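Local coordinates for PelD (Pseudomonas aeruginosa, PDB 4EU0), which binds the bacterial second messenger cyclic di-GMP, largely through its GGDEF-like domain, and acts as an effector in pellicle formation, at residues 217-221 with 289-295; 112-118 with 150-154; 187-193 with 264-270. All blocks are in the same frame, centred on the assembly; numbering follows the deposited sequence.

How the interactions relate
Interactions 1 and 3 belong to the PelD GGDEF domain; interaction 2 joins a hairpin of the GAF-domain sheet to the chain after helix 133-150, its centre about 26 Å and 31 Å from theirs, respectively. Interaction 2 closes first along the chain; segments 187-193, 217-221, 264-270 and 289-295 of the other two then alternate. Both reach one four-stranded antiparallel sheet: interaction 3 pairs strands 185-192 and 265-272, and interaction 1 fastens 289-295 against outer strand 214-219. Their centres are about 13 Å apart and they touch where C289 packs on A189. Segment 289-295, near the C terminus, is thus tied to the domain that contributes most of the cyclic di-GMP pocket.

Interaction 1 (217-221 with 289-295); sequences RLRND and CGLNDQQ
Q295 reaches back to R219, and L291 packs on L218, where the chain following helix 280-288 runs beside the outermost strand, 214-219, of the GGDEF-domain sheet. Three direct hydrogen bonds join the segments. The side-chain amide of Q295 donates through NE2 to R219 O at 2.7 Å; this oxygen lies almost in the amide plane, while the donor is tilted 32° from the plane of the R219 carbonyl. Two residues farther along, D221 N donates to G290 O at 3.0 Å. G290 is where the chain leaves the helical conformation, with a positive phi of 72°. The third bond, from N220 ND2 to C289 O, is longer at 3.3 Å and approaches from above the carbonyl plane. The other end of that amide, N220 OD1, accepts from the backbone of E222 and R224, which fixes its rotation.

A water-mediated link runs beside the first bond: water 1 accepts from both Q295 NE2 and R219 N. One side-chain nitrogen therefore binds R219 O directly and R219 N through the water.

Apolar packing fills the centre. L218 CD1 touches L291 CD1 at 3.7 Å, the two side chains crossing at about a right angle, and the other branch, L218 CD2, lies 4.0 Å from Q295 CB. L291 CD2 also meets N220 CB, again at 4.0 Å.

Within 289-295, N292 forms an Asx turn, its OD1 accepting from Q294 N. A separate bond orients the Q295 amide: the Q295 chain runs extended beyond CG (chi2 171°), and its OE1 accepts from N292 N at 3.1 Å, in the carbonyl plane of the amide.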
loop_
_atom_site.group_PDB
_atom_site.type_symbol
_atom_site.label_atom_id
_atom_site.label_comp_id
_atom_site.label_asym_id
_atom_site.label_seq_id
_atom_site.Cartn_x
_atom_site.Cartn_y
_atom_site.Cartn_z
ATOM N N ARG A 217 -7.974 -14.479 -6.906
ATOM C CA ARG A 217 -8.864 -15.601 -7.193
ATOM C C ARG A 217 -8.009 -16.849 -7.354
ATOM O O ARG A 217 -7.182 -16.931 -8.276
ATOM C CB ARG A 217 -9.669 -15.332 -8.471
ATOM C CG ARG A 217 -10.367 -13.969 -8.490
ATOM C CD ARG A 217 -10.704 -13.483 -9.907
ATOM N NE ARG A 217 -9.522 -13.371 -10.768
ATOM C CZ ARG A 217 -9.507 -12.793 -11.968
ATOM N NH1 ARG A 217 -10.608 -12.237 -12.463
ATOM N NH2 ARG A 217 -8.382 -12.757 -12.672
ATOM N N LEU A 218 -8.194 -17.809 -6.451
ATOM C CA LEU A 218 -7.339 -18.993 -6.401
ATOM C C LEU A 218 -8.153 -20.267 -6.264
ATOM O O LEU A 218 -9.342 -20.228 -5.954
ATOM C CB LEU A 218 -6.367 -18.890 -5.213
ATOM C CG LEU A 218 -5.403 -17.699 -5.159
ATOM C CD1 LEU A 218 -4.697 -17.665 -3.827
ATOM C CD2 LEU A 218 -4.404 -17.749 -6.302
ATOM N N ARG A 219 -7.498 -21.398 -6.518
ATOM C CA ARG A 219 -8.044 -22.704 -6.183
ATOM C C ARG A 219 -7.124 -23.331 -5.146
ATOM O O ARG A 219 -5.918 -23.379 -5.350
ATOM C CB ARG A 219 -8.125 -23.594 -7.429
ATOM C CG ARG A 219 -9.147 -23.128 -8.459
ATOM C CD ARG A 219 -10.546 -23.624 -8.098
ATOM N NE ARG A 219 -11.541 -23.278 -9.114
ATOM C CZ ARG A 219 -12.710 -23.896 -9.257
ATOM N NH1 ARG A 219 -13.033 -24.910 -8.462
ATOM N NH2 ARG A 219 -13.554 -23.506 -10.206
ATOM N N ASN A 220 -7.679 -23.805 -4.036
ATOM C CA ASN A 220 -6.839 -24.441 -3.016
ATOM C C ASN A 220 -6.552 -25.924 -3.294
ATOM O O ASN A 220 -6.963 -26.460 -4.329
ATOM C CB ASN A 220 -7.381 -24.200 -1.595
ATOM C CG ASN A 220 -8.624 -25.020 -1.261
ATOM O OD1 ASN A 220 -9.068 -25.886 -2.025
ATOM N ND2 ASN A 220 -9.197 -24.740 -0.096
ATOM N N ASP A 221 -5.846 -26.573 -2.371
ATOM C CA ASP A 221 -5.420 -27.962 -2.555
ATOM C C ASP A 221 -6.569 -28.978 -2.529
ATOM O O ASP A 221 -6.376 -30.144 -2.877
ATOM C CB ASP A 221 -4.335 -28.331 -1.531
ATOM C CG ASP A 221 -4.843 -28.316 -0.096
ATOM O OD1 ASP A 221 -5.956 -27.807 0.163
ATOM O OD2 ASP A 221 -4.115 -28.831 0.781
ATOM N N CYS A 289 -5.974 -22.132 4.656
ATOM C CA CYS A 289 -6.621 -21.865 3.369
ATOM C C CYS A 289 -6.222 -22.866 2.289
ATOM O O CYS A 289 -6.825 -22.892 1.217
ATOM C CB CYS A 289 -6.337 -20.439 2.888
ATOM S SG CYS A 289 -6.961 -19.147 3.972
ATOM N N GLY A 290 -5.201 -23.675 2.573
ATOM C CA GLY A 290 -4.766 -24.735 1.668
ATOM C C GLY A 290 -4.074 -24.222 0.422
ATOM O O GLY A 290 -4.158 -24.844 -0.640
ATOM N N LEU A 291 -3.392 -23.088 0.556
ATOM C CA LEU A 291 -2.697 -22.464 -0.563
ATOM C C LEU A 291 -1.209 -22.789 -0.494
ATOM O O LEU A 291 -0.758 -23.487 0.422
ATOM C CB LEU A 291 -2.932 -20.945 -0.570
ATOM C CG LEU A 291 -4.382 -20.430 -0.501
ATOM C CD1 LEU A 291 -4.426 -18.915 -0.349
ATOM C CD2 LEU A 291 -5.192 -20.867 -1.726
ATOM N N ASN A 292 -0.451 -22.305 -1.475
ATOM C CA ASN A 292 0.997 -22.549 -1.514
ATOM C C ASN A 292 1.794 -21.323 -1.953
ATOM O O ASN A 292 1.223 -20.336 -2.415
ATOM C CB ASN A 292 1.344 -23.782 -2.365
ATOM C CG ASN A 292 0.912 -23.645 -3.816
ATOM O OD1 ASN A 292 1.230 -22.663 -4.489
ATOM N ND2 ASN A 292 0.189 -24.645 -4.309
ATOM N N ASP A 293 3.115 -21.400 -1.809
ATOM C CA ASP A 293 4.008 -20.277 -2.106
ATOM C C ASP A 293 4.073 -19.898 -3.588
ATOM O O ASP A 293 4.629 -18.855 -3.939
ATOM C CB ASP A 293 5.416 -20.552 -1.551
ATOM C CG ASP A 293 6.046 -21.813 -2.126
ATOM O OD1 ASP A 293 5.316 -22.770 -2.467
ATOM O OD2 ASP A 293 7.287 -21.854 -2.219
ATOM N N GLN A 294 3.504 -20.739 -4.451
ATOM C CA GLN A 294 3.422 -20.429 -5.877
ATOM C C GLN A 294 2.226 -19.526 -6.170
ATOM O O GLN A 294 2.195 -18.837 -7.194
ATOM C CB GLN A 294 3.351 -21.709 -6.721
ATOM C CG GLN A 294 4.461 -22.737 -6.446
ATOM C CD GLN A 294 5.879 -22.211 -6.682
ATOM O OE1 GLN A 294 6.107 -21.313 -7.501
ATOM N NE2 GLN A 294 6.843 -22.785 -5.967
ATOM N N GLN A 295 1.259 -19.527 -5.253
ATOM C CA GLN A 295 0.018 -18.762 -5.385
ATOM C C GLN A 295 0.077 -17.406 -4.685
ATOM O O GLN A 295 -0.411 -16.402 -5.215
ATOM C CB GLN A 295 -1.159 -19.570 -4.831
ATOM C CG GLN A 295 -1.541 -20.769 -5.671
ATOM C CD GLN A 295 -2.564 -21.653 -4.989
ATOM O OE1 GLN A 295 -2.350 -22.130 -3.872
ATOM N NE2 GLN A 295 -3.678 -21.891 -5.666
HETATM O O HOH W 1 -4.954 -21.082 -7.968
#

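Interaction 2 (112-118 with 150-154); sequences DTDGRIL and LQSDR
D112 and Q151 meet through the torsions of their side chains. A chi1 of 73° sets the D112 carboxylate between its own backbone N and carbonyl carbon, back over its turn, while Q151 bends at chi2 (-68°), and the two side chains cross at about a right angle. Q151 NE2 then donates to D112 OD2 at 2.6 Å, using the anti lone pair, with the amide and carboxylate planes 33° apart. The other oxygen, D112 OD1, is gripped from opposite faces of the carboxylate by R116 N at 2.9 Å and D114 N at 2.8 Å, which should hold the group's rotation for Q151.

L118 CD1 packs 3.5 Å from Q151 NE2 of the amide, and L118 CD2 makes the apolar contact, 3.8 Å from L150 CB. Farther out, the exposed R116 and R154 bring like charges close without a bond, NH2 to NH2 at 3.5 Å. Water 2 appears to accept from both R116 NH1 and R154 NE, though both distances are doubtfully short. R154 also pairs with D153 in a salt bridge.

The turn from D112 to G115 is type I, with an Asx turn at D112, and it joins strands 106-111 and 117-123 as an antiparallel beta-hairpin of the GAF-domain sheet, held here against the chain that follows helix 133-150.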
loop_
_atom_site.group_PDB
_atom_site.type_symbol
_atom_site.label_atom_id
_atom_site.label_comp_id
_atom_site.label_asym_id
_atom_site.label_seq_id
_atom_site.Cartn_x
_atom_site.Cartn_y
_atom_site.Cartn_z
ATOM N N ASP A 112 10.290 1.910 -2.313
ATOM C CA ASP A 112 9.316 0.871 -2.652
ATOM C C ASP A 112 9.449 -0.378 -1.768
ATOM O O ASP A 112 10.357 -0.466 -0.935
ATOM C CB ASP A 112 9.329 0.541 -4.171
ATOM C CG ASP A 112 10.554 -0.262 -4.620
ATOM O OD1 ASP A 112 11.280 -0.856 -3.790
ATOM O OD2 ASP A 112 10.797 -0.310 -5.850
ATOM N N THR A 113 8.526 -1.326 -1.934
ATOM C CA THR A 113 8.532 -2.548 -1.118
ATOM C C THR A 113 9.771 -3.442 -1.329
ATOM O O THR A 113 10.005 -4.351 -0.541
ATOM C CB THR A 113 7.249 -3.403 -1.316
ATOM O OG1 THR A 113 7.104 -3.751 -2.701
ATOM C CG2 THR A 113 5.990 -2.662 -0.824
ATOM N N ASP A 114 10.556 -3.192 -2.378
ATOM C CA ASP A 114 11.787 -3.959 -2.620
ATOM C C ASP A 114 12.997 -3.290 -1.977
ATOM O O ASP A 114 14.100 -3.848 -1.963
ATOM C CB ASP A 114 12.064 -4.101 -4.117
ATOM C CG ASP A 114 11.030 -4.937 -4.839
ATOM O OD1 ASP A 114 10.479 -5.892 -4.251
ATOM O OD2 ASP A 114 10.786 -4.642 -6.022
ATOM N N GLY A 115 12.797 -2.081 -1.470
ATOM C CA GLY A 115 13.891 -1.328 -0.871
ATOM C C GLY A 115 14.599 -0.392 -1.836
ATOM O O GLY A 115 15.659 0.134 -1.513
ATOM N N ARG A 116 14.009 -0.175 -3.011
ATOM C CA ARG A 116 14.568 0.752 -4.002
ATOM C C ARG A 116 14.167 2.185 -3.659
ATOM O O ARG A 116 12.983 2.481 -3.505
ATOM C CB ARG A 116 14.087 0.389 -5.413
ATOM C CG ARG A 116 14.998 0.863 -6.556
ATOM C CD ARG A 116 14.818 -0.031 -7.774
ATOM N NE ARG A 116 15.152 0.622 -9.044
ATOM C CZ ARG A 116 14.996 0.058 -10.237
ATOM N NH1 ARG A 116 14.526 -1.181 -10.330
ATOM N NH2 ARG A 116 15.312 0.722 -11.341
ATOM N N ILE A 117 15.158 3.060 -3.510
ATOM C CA ILE A 117 14.901 4.476 -3.240
ATOM C C ILE A 117 14.663 5.148 -4.583
ATOM O O ILE A 117 15.596 5.303 -5.378
ATOM C CB ILE A 117 16.118 5.182 -2.562
ATOM C CG1 ILE A 117 16.867 4.258 -1.583
ATOM C CG2 ILE A 117 15.718 6.531 -1.964
ATOM C CD1 ILE A 117 16.109 3.745 -0.411
ATOM N N LEU A 118 13.411 5.520 -4.837
ATOM C CA LEU A 118 13.019 6.131 -6.104
ATOM C C LEU A 118 13.261 7.633 -6.107
ATOM O O LEU A 118 13.623 8.199 -7.137
ATOM C CB LEU A 118 11.539 5.867 -6.386
ATOM C CG LEU A 118 11.108 4.539 -7.017
ATOM C CD1 LEU A 118 11.425 3.342 -6.137
ATOM C CD2 LEU A 118 9.622 4.599 -7.295
ATOM N N LEU A 150 4.263 4.329 -7.961
ATOM C CA LEU A 150 5.080 4.693 -9.116
ATOM C C LEU A 150 5.647 3.477 -9.859
ATOM O O LEU A 150 6.018 3.578 -11.030
ATOM C CB LEU A 150 6.210 5.639 -8.693
ATOM C CG LEU A 150 5.792 6.979 -8.078
ATOM C CD1 LEU A 150 6.998 7.689 -7.492
ATOM C CD2 LEU A 150 5.093 7.866 -9.106
ATOM N N GLN A 151 5.686 2.327 -9.187
ATOM C CA GLN A 151 6.292 1.115 -9.752
ATOM C C GLN A 151 5.401 0.304 -10.697
ATOM O O GLN A 151 5.795 -0.780 -11.143
ATOM C CB GLN A 151 6.836 0.209 -8.637
ATOM C CG GLN A 151 8.090 0.739 -7.940
ATOM C CD GLN A 151 9.334 0.756 -8.828
ATOM O OE1 GLN A 151 9.247 0.848 -10.051
ATOM N NE2 GLN A 151 10.502 0.682 -8.204
ATOM N N SER A 152 4.221 0.828 -11.025
ATOM C CA SER A 152 3.299 0.130 -11.938
ATOM C C SER A 152 3.810 0.019 -13.386
ATOM O O SER A 152 3.305 -0.791 -14.175
ATOM C CB SER A 152 1.901 0.763 -11.890
ATOM O OG SER A 152 1.890 2.026 -12.527
ATOM N N ASP A 153 4.817 0.820 -13.733
ATOM C CA ASP A 153 5.449 0.739 -15.053
ATOM C C ASP A 153 6.449 -0.425 -15.175
ATOM O O ASP A 153 7.170 -0.524 -16.175
ATOM C CB ASP A 153 6.125 2.072 -15.412
ATOM C CG ASP A 153 7.283 2.429 -14.476
ATOM O OD1 ASP A 153 7.385 1.851 -13.370
ATOM O OD2 ASP A 153 8.096 3.304 -14.852
ATOM N N ARG A 154 6.493 -1.287 -14.158
ATOM C CA ARG A 154 7.433 -2.414 -14.121
ATOM C C ARG A 154 6.737 -3.773 -14.226
ATOM O O ARG A 154 7.384 -4.799 -14.471
ATOM C CB ARG A 154 8.294 -2.368 -12.850
ATOM C CG ARG A 154 9.309 -1.218 -12.789
ATOM C CD ARG A 154 10.335 -1.312 -13.910
ATOM N NE ARG A 154 11.533 -0.511 -13.645
ATOM C CZ ARG A 154 11.711 0.750 -14.029
ATOM N NH1 ARG A 154 10.762 1.393 -14.699
ATOM N NH2 ARG A 154 12.847 1.375 -13.735
HETATM O O HOH W 2 13.737 -1.190 -12.742
#

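Interaction 3 (187-193 with 264-270); sequences LYAFELT and GVRIRQY
E191 and R268 form the charged link between these two strands. R268 approaches side-on, giving both NE and NH2 to the single oxygen E191 OE1, at 3.3 Å and 3.2 Å respectively. That oxygen lies in the guanidinium plane, and both nitrogens come to it from the same face of the carboxylate. E191 reaches this position with an extended chain, CG anti to its backbone N (chi1 -178°). Its second oxygen, OE2, has a salt bridge to R224, so two arginines probably stabilise the carboxylate's negative charge.

Just beyond the last strand pair, L192-V265, G264 O accepts twice from T193: from the backbone N and, at 2.7 Å, from OG1. The backbone evidence for an antiparallel ladder is regular. The pairs L187-Y270, A189-R268 and E191-R266 each exchange two hydrogen bonds, while Y188-Q269, F190-I267 and L192-V265 are the non-hydrogen-bonded pairs. The strand axes run at 158° to each other.

Packing follows this alternation. Q269 CG sits over one face of the Y188 ring, 4.1 Å from its centroid, a CH-pi contact, while I267 CG2 meets the ring's edge 3.9 Å from Y188 CD1. V265 CG1 touches the edge of the F190 ring, at CD1 (3.9 Å), and V265 CG2 lies alongside L192 CD2, also at 3.9 Å.

Strand 225-231 bonds to the other edge of strand 185-192, leaving 265-272 outermost. Helix 280-288 packs against the face bearing L187, R268 and Y270. Helix 236-253 packs against the face bearing Y188, F190 and I267, where Y188 OH bonds to S239 O and its ring meets that of Y242, a residue of the cyclic di-GMP pocket.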
loop_
_atom_site.group_PDB
_atom_site.type_symbol
_atom_site.label_atom_id
_atom_site.label_comp_id
_atom_site.label_asym_id
_atom_site.label_seq_id
_atom_site.Cartn_x
_atom_site.Cartn_y
_atom_site.Cartn_z
ATOM N N LEU A 187 -6.804 -9.400 6.252
ATOM C CA LEU A 187 -6.927 -10.350 5.155
ATOM C C LEU A 187 -8.154 -11.218 5.385
ATOM O O LEU A 187 -8.296 -11.821 6.452
ATOM C CB LEU A 187 -5.714 -11.286 5.088
ATOM C CG LEU A 187 -4.684 -11.265 3.965
ATOM C CD1 LEU A 187 -3.748 -12.483 4.129
ATOM C CD2 LEU A 187 -5.308 -11.220 2.565
ATOM N N TYR A 188 -9.032 -11.285 4.393
ATOM C CA TYR A 188 -10.112 -12.257 4.420
ATOM C C TYR A 188 -9.864 -13.314 3.365
ATOM O O TYR A 188 -9.428 -13.004 2.254
ATOM C CB TYR A 188 -11.451 -11.592 4.119
ATOM C CG TYR A 188 -12.088 -10.875 5.292
ATOM C CD1 TYR A 188 -12.781 -11.582 6.263
ATOM C CD2 TYR A 188 -12.038 -9.480 5.398
ATOM C CE1 TYR A 188 -13.387 -10.924 7.346
ATOM C CE2 TYR A 188 -12.641 -8.808 6.478
ATOM C CZ TYR A 188 -13.311 -9.541 7.440
ATOM O OH TYR A 188 -13.921 -8.918 8.499
ATOM N N ALA A 189 -10.166 -14.556 3.714
ATOM C CA ALA A 189 -10.186 -15.632 2.727
ATOM C C ALA A 189 -11.585 -16.198 2.705
ATOM O O ALA A 189 -12.072 -16.674 3.734
ATOM C CB ALA A 189 -9.187 -16.698 3.091
ATOM N N PHE A 190 -12.236 -16.143 1.546
ATOM C CA PHE A 190 -13.552 -16.744 1.389
ATOM C C PHE A 190 -13.394 -18.064 0.662
ATOM O O PHE A 190 -13.063 -18.088 -0.524
ATOM C CB PHE A 190 -14.504 -15.803 0.638
ATOM C CG PHE A 190 -14.711 -14.480 1.318
ATOM C CD1 PHE A 190 -15.683 -14.337 2.299
ATOM C CD2 PHE A 190 -13.956 -13.365 0.963
ATOM C CE1 PHE A 190 -15.882 -13.116 2.950
ATOM C CE2 PHE A 190 -14.157 -12.127 1.594
ATOM C CZ PHE A 190 -15.117 -12.000 2.584
ATOM N N GLU A 191 -13.582 -19.165 1.387
ATOM C CA GLU A 191 -13.472 -20.487 0.799
ATOM C C GLU A 191 -14.858 -20.943 0.375
ATOM O O GLU A 191 -15.781 -20.974 1.182
ATOM C CB GLU A 191 -12.863 -21.471 1.797
ATOM C CG GLU A 191 -12.669 -22.868 1.220
ATOM C CD GLU A 191 -12.277 -23.906 2.259
ATOM O OE1 GLU A 191 -12.310 -23.609 3.475
ATOM O OE2 GLU A 191 -11.940 -25.036 1.844
ATOM N N LEU A 192 -15.004 -21.266 -0.906
ATOM C CA LEU A 192 -16.317 -21.564 -1.456
ATOM C C LEU A 192 -16.483 -23.070 -1.596
ATOM O O LEU A 192 -15.969 -23.684 -2.535
ATOM C CB LEU A 192 -16.527 -20.824 -2.785
ATOM C CG LEU A 192 -16.117 -19.339 -2.762
ATOM C CD1 LEU A 192 -16.451 -18.667 -4.096
ATOM C CD2 LEU A 192 -16.754 -18.579 -1.618
ATOM N N THR A 193 -17.208 -23.655 -0.648
ATOM C CA THR A 193 -17.243 -25.105 -0.478
ATOM C C THR A 193 -18.375 -25.793 -1.229
ATOM O O THR A 193 -18.411 -27.023 -1.304
ATOM C CB THR A 193 -17.317 -25.488 1.017
ATOM O OG1 THR A 193 -18.579 -25.080 1.560
ATOM C CG2 THR A 193 -16.196 -24.819 1.790
ATOM N N GLY A 264 -22.328 -22.072 1.134
ATOM C CA GLY A 264 -21.041 -22.769 1.180
ATOM C C GLY A 264 -19.819 -21.909 1.472
ATOM O O GLY A 264 -18.694 -22.387 1.367
ATOM N N VAL A 265 -20.026 -20.648 1.837
ATOM C CA VAL A 265 -18.900 -19.755 2.088
ATOM C C VAL A 265 -18.355 -19.998 3.496
ATOM O O VAL A 265 -19.091 -19.875 4.477
ATOM C CB VAL A 265 -19.283 -18.262 1.904
ATOM C CG1 VAL A 265 -18.067 -17.364 2.079
ATOM C CG2 VAL A 265 -19.907 -18.016 0.521
ATOM N N ARG A 266 -17.076 -20.361 3.576
ATOM C CA ARG A 266 -16.347 -20.454 4.850
ATOM C C ARG A 266 -15.464 -19.213 4.955
ATOM O O ARG A 266 -14.605 -18.998 4.104
ATOM C CB ARG A 266 -15.469 -21.712 4.888
ATOM C CG ARG A 266 -16.206 -23.017 5.172
ATOM C CD ARG A 266 -15.334 -23.957 6.015
ATOM N NE ARG A 266 -14.766 -23.256 7.168
ATOM C CZ ARG A 266 -15.082 -23.485 8.441
ATOM N NH1 ARG A 266 -15.958 -24.430 8.764
ATOM N NH2 ARG A 266 -14.502 -22.768 9.399
ATOM N N ILE A 267 -15.696 -18.380 5.971
ATOM C CA ILE A 267 -14.926 -17.138 6.148
ATOM C C ILE A 267 -13.755 -17.350 7.108
ATOM O O ILE A 267 -13.931 -17.866 8.206
ATOM C CB ILE A 267 -15.805 -15.993 6.722
ATOM C CG1 ILE A 267 -17.043 -15.758 5.850
ATOM C CG2 ILE A 267 -14.991 -14.695 6.880
ATOM C CD1 ILE A 267 -18.194 -15.104 6.627
ATOM N N ARG A 268 -12.566 -16.947 6.673
ATOM C CA ARG A 268 -11.377 -16.996 7.501
ATOM C C ARG A 268 -10.772 -15.610 7.468
ATOM O O ARG A 268 -10.659 -15.008 6.411
ATOM C CB ARG A 268 -10.382 -18.028 6.948
ATOM C CG ARG A 268 -10.885 -19.478 6.943
ATOM C CD ARG A 268 -10.327 -20.239 5.713
ATOM N NE ARG A 268 -10.799 -21.630 5.592
ATOM C CZ ARG A 268 -10.595 -22.561 6.520
ATOM N NH1 ARG A 268 -9.955 -22.245 7.631
ATOM N NH2 ARG A 268 -11.037 -23.803 6.352
ATOM N N GLN A 269 -10.408 -15.094 8.634
ATOM C CA GLN A 269 -9.926 -13.722 8.760
ATOM C C GLN A 269 -8.562 -13.717 9.426
ATOM O O GLN A 269 -8.315 -14.488 10.353
ATOM C CB GLN A 269 -10.932 -12.913 9.590
ATOM C CG GLN A 269 -10.636 -11.435 9.728
ATOM C CD GLN A 269 -11.685 -10.689 10.557
ATOM O OE1 GLN A 269 -12.796 -11.167 10.774
ATOM N NE2 GLN A 269 -11.328 -9.496 11.003
ATOM N N TYR A 270 -7.675 -12.856 8.938
ATOM C CA TYR A 270 -6.361 -12.669 9.530
ATOM C C TYR A 270 -6.103 -11.176 9.697
ATOM O O TYR A 270 -6.011 -10.443 8.712
ATOM C CB TYR A 270 -5.290 -13.310 8.638
ATOM C CG TYR A 270 -3.883 -13.211 9.181
ATOM C CD1 TYR A 270 -3.349 -14.226 9.973
ATOM C CD2 TYR A 270 -3.088 -12.104 8.900
ATOM C CE1 TYR A 270 -2.058 -14.142 10.466
ATOM C CE2 TYR A 270 -1.789 -12.007 9.394
ATOM C CZ TYR A 270 -1.289 -13.029 10.179
ATOM O OH TYR A 270 -0.009 -12.942 10.678
#